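Local coordinates for protein short chain dehydrogenase/reductase (Acinetobacter baumannii, PDB 4IUY) that probably catalyses NAD(P)(H)-dependent oxidation or reduction of a still unidentified substrate, as expected of a Rossmann-fold short-chain dehydrogenase/reductase, at residues D107-K119 with K131-A144. Residues are numbered along the deposited sequence; the frame is centred on the assembly and turned at random.
Sequences DVLINNAGVSDTK and KIVDTNLKAPWQCA
Asn136 reaches from its helix to the backbone of Val115 and grips it with both ends of its amide. With chi1 at -67°, CG stands anti to the carbonyl carbon, and the end of the side chain comes nearer to the loop than its CB direction suggests. Asn136 CG then lies 3.7 Å from Val115 O. On one branch Asn136 OD1 takes the N-H of Val115 on a lone pair, in the carbonyl plane, at 3.0 Å from Val115 N. On the other, Asn136 ND2 donates a fairly straight bond (162°) to Val115 O at 2.9 Å, and also bonds Ser181 OG of helix 176-196. Bonds to the N-H and the C=O of the same residue fix the rotation of the amide. The sequence Asn-Asn-Ala-Gly from Asn111 to Gly114 is the NNAG motif of classical short-chain dehydrogenases, and Asn136, within a wider pi-type turn at 134-138, probably corresponds to the helix asparagine of the family's Asn-Ser-Tyr-Lys catalytic tetrad. Val115 CG2, meanwhile, packs 3.8 Å from Thr135 CB, the two side chains crossing at about a right angle. Nearer the strand, the amide of Asn111 lies obliquely across the CA-CB side of Pro140, Asn111 CG 3.8 Å from Pro140 CB, while Asn111 ND2 bonds Asn162 OD1 on neighbouring strand 159-163. Beyond it, Leu109 CD2 rests 3.9 Å from Ala144 CA.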
loop_
_atom_site.group_PDB
_atom_site.type_symbol
_atom_site.label_atom_id
_atom_site.label_comp_id
_atom_site.label_asym_id
_atom_site.label_seq_id
_atom_site.Cartn_x
_atom_site.Cartn_y
_atom_site.Cartn_z
ATOM N N ASP D 107 21.651 -0.318 -22.805
ATOM C CA ASP D 107 20.391 0.415 -22.833
ATOM C C ASP D 107 19.505 0.030 -21.641
ATOM O O ASP D 107 18.868 0.871 -21.025
ATOM C CB ASP D 107 19.633 0.116 -24.131
ATOM C CG ASP D 107 20.364 0.606 -25.356
ATOM O OD1 ASP D 107 20.318 1.822 -25.607
ATOM O OD2 ASP D 107 20.990 -0.218 -26.060
ATOM N N VAL D 108 19.472 -1.256 -21.324
ATOM C CA VAL D 108 18.616 -1.738 -20.271
ATOM C C VAL D 108 19.330 -2.717 -19.374
ATOM O O VAL D 108 19.871 -3.723 -19.846
ATOM C CB VAL D 108 17.356 -2.448 -20.847
ATOM C CG1 VAL D 108 16.478 -2.985 -19.721
ATOM C CG2 VAL D 108 16.560 -1.516 -21.759
ATOM N N LEU D 109 19.283 -2.442 -18.075
ATOM C CA LEU D 109 19.698 -3.427 -17.076
ATOM C C LEU D 109 18.497 -4.198 -16.495
ATOM O O LEU D 109 17.564 -3.602 -15.967
ATOM C CB LEU D 109 20.436 -2.738 -15.941
ATOM C CG LEU D 109 20.563 -3.579 -14.676
ATOM C CD1 LEU D 109 21.367 -4.851 -14.915
ATOM C CD2 LEU D 109 21.186 -2.702 -13.583
ATOM N N ILE D 110 18.526 -5.522 -16.603
ATOM C CA ILE D 110 17.533 -6.351 -15.931
ATOM C C ILE D 110 18.183 -7.137 -14.776
ATOM O O ILE D 110 18.941 -8.096 -14.980
ATOM C CB ILE D 110 16.818 -7.295 -16.909
ATOM C CG1 ILE D 110 16.293 -6.505 -18.119
ATOM C CG2 ILE D 110 15.699 -8.061 -16.189
ATOM C CD1 ILE D 110 15.506 -7.339 -19.106
ATOM N N ASN D 111 17.907 -6.677 -13.565
ATOM C CA ASN D 111 18.382 -7.287 -12.336
ATOM C C ASN D 111 17.523 -8.513 -12.007
ATOM O O ASN D 111 16.430 -8.376 -11.451
ATOM C CB ASN D 111 18.283 -6.277 -11.180
ATOM C CG ASN D 111 19.412 -5.250 -11.181
ATOM O OD1 ASN D 111 20.566 -5.571 -11.426
ATOM N ND2 ASN D 111 19.067 -4.005 -10.898
ATOM N N ASN D 112 18.027 -9.704 -12.313
ATOM C CA ASN D 112 17.244 -10.926 -12.186
ATOM C C ASN D 112 17.959 -11.980 -11.311
ATOM O O ASN D 112 17.642 -13.166 -11.334
ATOM C CB ASN D 112 16.968 -11.467 -13.594
ATOM C CG ASN D 112 16.272 -12.832 -13.590
ATOM O OD1 ASN D 112 15.250 -13.032 -12.929
ATOM N ND2 ASN D 112 16.912 -13.807 -14.226
ATOM N N ALA D 113 18.942 -11.549 -10.539
ATOM C CA ALA D 113 19.606 -12.456 -9.614
ATOM C C ALA D 113 18.730 -12.588 -8.365
ATOM O O ALA D 113 18.174 -11.607 -7.884
ATOM C CB ALA D 113 21.010 -11.961 -9.273
ATOM N N GLY D 114 18.573 -13.807 -7.871
ATOM C CA GLY D 114 17.693 -14.059 -6.743
ATOM C C GLY D 114 17.897 -15.436 -6.133
ATOM O O GLY D 114 17.919 -16.427 -6.858
ATOM N N VAL D 115 18.125 -15.495 -4.819
ATOM C CA VAL D 115 18.201 -16.767 -4.099
ATOM C C VAL D 115 17.284 -16.801 -2.884
ATOM O O VAL D 115 16.892 -15.768 -2.333
ATOM C CB VAL D 115 19.634 -17.105 -3.605
ATOM C CG1 VAL D 115 20.577 -17.306 -4.774
ATOM C CG2 VAL D 115 20.148 -16.025 -2.645
ATOM N N SER D 116 16.924 -18.003 -2.472
ATOM C CA SER D 116 16.119 -18.145 -1.275
ATOM C C SER D 116 16.461 -19.464 -0.597
ATOM O O SER D 116 17.449 -20.115 -0.923
ATOM C CB SER D 116 14.632 -18.058 -1.603
ATOM O OG SER D 116 13.847 -17.931 -0.429
ATOM N N ASP D 117 15.615 -19.851 0.338
ATOM C CA ASP D 117 15.774 -21.066 1.109
ATOM C C ASP D 117 14.415 -21.271 1.756
ATOM O O ASP D 117 13.487 -20.510 1.513
ATOM C CB ASP D 117 16.863 -20.895 2.176
ATOM C CG ASP D 117 17.497 -22.222 2.593
ATOM O OD1 ASP D 117 16.877 -23.295 2.397
ATOM O OD2 ASP D 117 18.610 -22.191 3.156
ATOM N N THR D 118 14.293 -22.321 2.545
ATOM C CA THR D 118 13.104 -22.559 3.337
ATOM C C THR D 118 13.554 -22.966 4.714
ATOM O O THR D 118 14.133 -24.032 4.887
ATOM C CB THR D 118 12.228 -23.664 2.747
ATOM O OG1 THR D 118 11.858 -23.304 1.411
ATOM C CG2 THR D 118 10.972 -23.821 3.582
ATOM N N LYS D 119 13.337 -22.089 5.682
ATOM C CA LYS D 119 13.716 -22.351 7.059
ATOM C C LYS D 119 12.723 -21.672 7.957
ATOM O O LYS D 119 12.198 -20.624 7.615
ATOM C CB LYS D 119 15.107 -21.790 7.380
ATOM C CG LYS D 119 16.265 -22.513 6.735
ATOM C CD LYS D 119 17.551 -22.041 7.373
ATOM C CE LYS D 119 18.743 -22.723 6.772
ATOM N NZ LYS D 119 19.907 -22.542 7.682
ATOM N N LYS D 131 23.702 -14.104 2.588
ATOM C CA LYS D 131 23.551 -14.634 1.237
ATOM C C LYS D 131 22.300 -14.117 0.536
ATOM O O LYS D 131 22.365 -13.616 -0.575
ATOM C CB LYS D 131 23.524 -16.162 1.246
ATOM C CG LYS D 131 23.378 -16.755 -0.146
ATOM C CD LYS D 131 23.627 -18.241 -0.170
ATOM C CE LYS D 131 22.616 -18.976 0.702
ATOM N NZ LYS D 131 21.230 -19.027 0.112
ATOM N N ILE D 132 21.157 -14.237 1.202
ATOM C CA ILE D 132 19.862 -13.899 0.620
ATOM C C ILE D 132 19.687 -12.389 0.412
ATOM O O ILE D 132 19.258 -11.947 -0.649
ATOM C CB ILE D 132 18.734 -14.480 1.472
ATOM C CG1 ILE D 132 18.761 -15.993 1.358
ATOM C CG2 ILE D 132 17.359 -13.906 1.067
ATOM C CD1 ILE D 132 17.984 -16.679 2.435
ATOM N N VAL D 133 20.026 -11.605 1.427
ATOM C CA VAL D 133 19.839 -10.168 1.354
ATOM C C VAL D 133 20.867 -9.479 0.442
ATOM O O VAL D 133 20.490 -8.591 -0.349
ATOM C CB VAL D 133 19.789 -9.533 2.769
ATOM C CG1 VAL D 133 19.606 -8.040 2.662
ATOM C CG2 VAL D 133 18.623 -10.135 3.580
ATOM N N ASP D 134 22.137 -9.911 0.501
ATOM C CA ASP D 134 23.166 -9.333 -0.382
ATOM C C ASP D 134 22.902 -9.618 -1.840
ATOM O O ASP D 134 23.054 -8.731 -2.677
ATOM C CB ASP D 134 24.576 -9.803 -0.024
ATOM C CG ASP D 134 25.029 -9.272 1.308
ATOM O OD1 ASP D 134 24.285 -8.452 1.892
ATOM O OD2 ASP D 134 26.116 -9.666 1.763
ATOM N N THR D 135 22.503 -10.850 -2.134
ATOM C CA THR D 135 22.146 -11.251 -3.483
ATOM C C THR D 135 20.848 -10.585 -3.973
ATOM O O THR D 135 20.781 -10.122 -5.110
ATOM C CB THR D 135 21.974 -12.775 -3.587
ATOM O OG1 THR D 135 23.243 -13.415 -3.405
ATOM C CG2 THR D 135 21.395 -13.164 -4.960
ATOM N N ASN D 136 19.828 -10.525 -3.116
ATOM C CA ASN D 136 18.519 -10.036 -3.558
ATOM C C ASN D 136 18.364 -8.535 -3.560
ATOM O O ASN D 136 17.548 -8.001 -4.322
ATOM C CB ASN D 136 17.380 -10.655 -2.735
ATOM C CG ASN D 136 17.218 -12.151 -2.969
ATOM O OD1 ASN D 136 17.598 -12.665 -4.002
ATOM N ND2 ASN D 136 16.654 -12.850 -2.000
ATOM N N LEU D 137 19.158 -7.851 -2.739
ATOM C CA LEU D 137 18.973 -6.409 -2.536
ATOM C C LEU D 137 20.277 -5.621 -2.745
ATOM O O LEU D 137 20.323 -4.660 -3.513
ATOM C CB LEU D 137 18.400 -6.125 -1.152
ATOM C CG LEU D 137 18.274 -4.662 -0.716
ATOM C CD1 LEU D 137 17.376 -3.832 -1.666
ATOM C CD2 LEU D 137 17.757 -4.582 0.707
ATOM N N LYS D 138 21.347 -6.030 -2.077
ATOM C CA LYS D 138 22.593 -5.275 -2.222
ATOM C C LYS D 138 23.184 -5.342 -3.628
ATOM O O LYS D 138 23.631 -4.329 -4.154
ATOM C CB LYS D 138 23.630 -5.705 -1.210
ATOM C CG LYS D 138 24.864 -4.825 -1.207
ATOM C CD LYS D 138 25.806 -5.282 -0.122
ATOM C CE LYS D 138 27.138 -4.534 -0.199
ATOM N NZ LYS D 138 28.143 -5.125 0.750
ATOM N N ALA D 139 23.215 -6.527 -4.225
ATOM C CA ALA D 139 23.776 -6.663 -5.568
ATOM C C ALA D 139 23.052 -5.861 -6.655
ATOM O O ALA D 139 23.709 -5.158 -7.426
ATOM C CB ALA D 139 23.936 -8.125 -5.961
ATOM N N PRO D 140 21.705 -5.963 -6.728
ATOM C CA PRO D 140 20.992 -5.160 -7.727
ATOM C C PRO D 140 21.276 -3.673 -7.556
ATOM O O PRO D 140 21.356 -2.954 -8.561
ATOM C CB PRO D 140 19.516 -5.462 -7.431
ATOM C CG PRO D 140 19.529 -6.760 -6.733
ATOM C CD PRO D 140 20.783 -6.841 -5.971
ATOM N N TRP D 141 21.412 -3.225 -6.309
ATOM C CA TRP D 141 21.778 -1.843 -6.024
ATOM C C TRP D 141 23.181 -1.505 -6.565
ATOM O O TRP D 141 23.363 -0.497 -7.249
ATOM C CB TRP D 141 21.663 -1.546 -4.523
ATOM C CG TRP D 141 22.345 -0.266 -4.084
ATOM C CD1 TRP D 141 21.888 1.010 -4.247
ATOM C CD2 TRP D 141 23.602 -0.157 -3.399
ATOM N NE1 TRP D 141 22.788 1.906 -3.714
ATOM C CE2 TRP D 141 23.843 1.215 -3.182
ATOM C CE3 TRP D 141 24.538 -1.087 -2.942
ATOM C CZ2 TRP D 141 24.999 1.687 -2.535
ATOM C CZ3 TRP D 141 25.688 -0.624 -2.305
ATOM C CH2 TRP D 141 25.908 0.757 -2.107
ATOM N N GLN D 142 24.161 -2.350 -6.264
ATOM C CA GLN D 142 25.521 -2.191 -6.804
ATOM C C GLN D 142 25.521 -2.129 -8.332
ATOM O O GLN D 142 26.119 -1.213 -8.935
ATOM C CB GLN D 142 26.428 -3.343 -6.355
ATOM C CG GLN D 142 26.712 -3.415 -4.854
ATOM C CD GLN D 142 27.362 -4.746 -4.431
ATOM O OE1 GLN D 142 26.809 -5.830 -4.673
ATOM N NE2 GLN D 142 28.514 -4.663 -3.773
ATOM N N CYS D 143 24.843 -3.093 -8.953
ATOM C CA CYS D 143 24.795 -3.152 -10.415
ATOM C C CYS D 143 24.153 -1.907 -10.989
ATOM O O CYS D 143 24.624 -1.366 -11.987
ATOM C CB CYS D 143 24.042 -4.390 -10.910
ATOM S SG CYS D 143 24.894 -5.900 -10.544
ATOM N N ALA D 144 23.065 -1.473 -10.365
ATOM C CA ALA D 144 22.379 -0.269 -10.813
ATOM C C ALA D 144 23.338 0.912 -10.748
ATOM O O ALA D 144 23.478 1.660 -11.712
ATOM C CB ALA D 144 21.110 0.011 -9.947
HETATM O O HOH W 1 16.267 -9.551 -6.247
HETATM O O HOH W 2 20.260 -19.894 2.899
#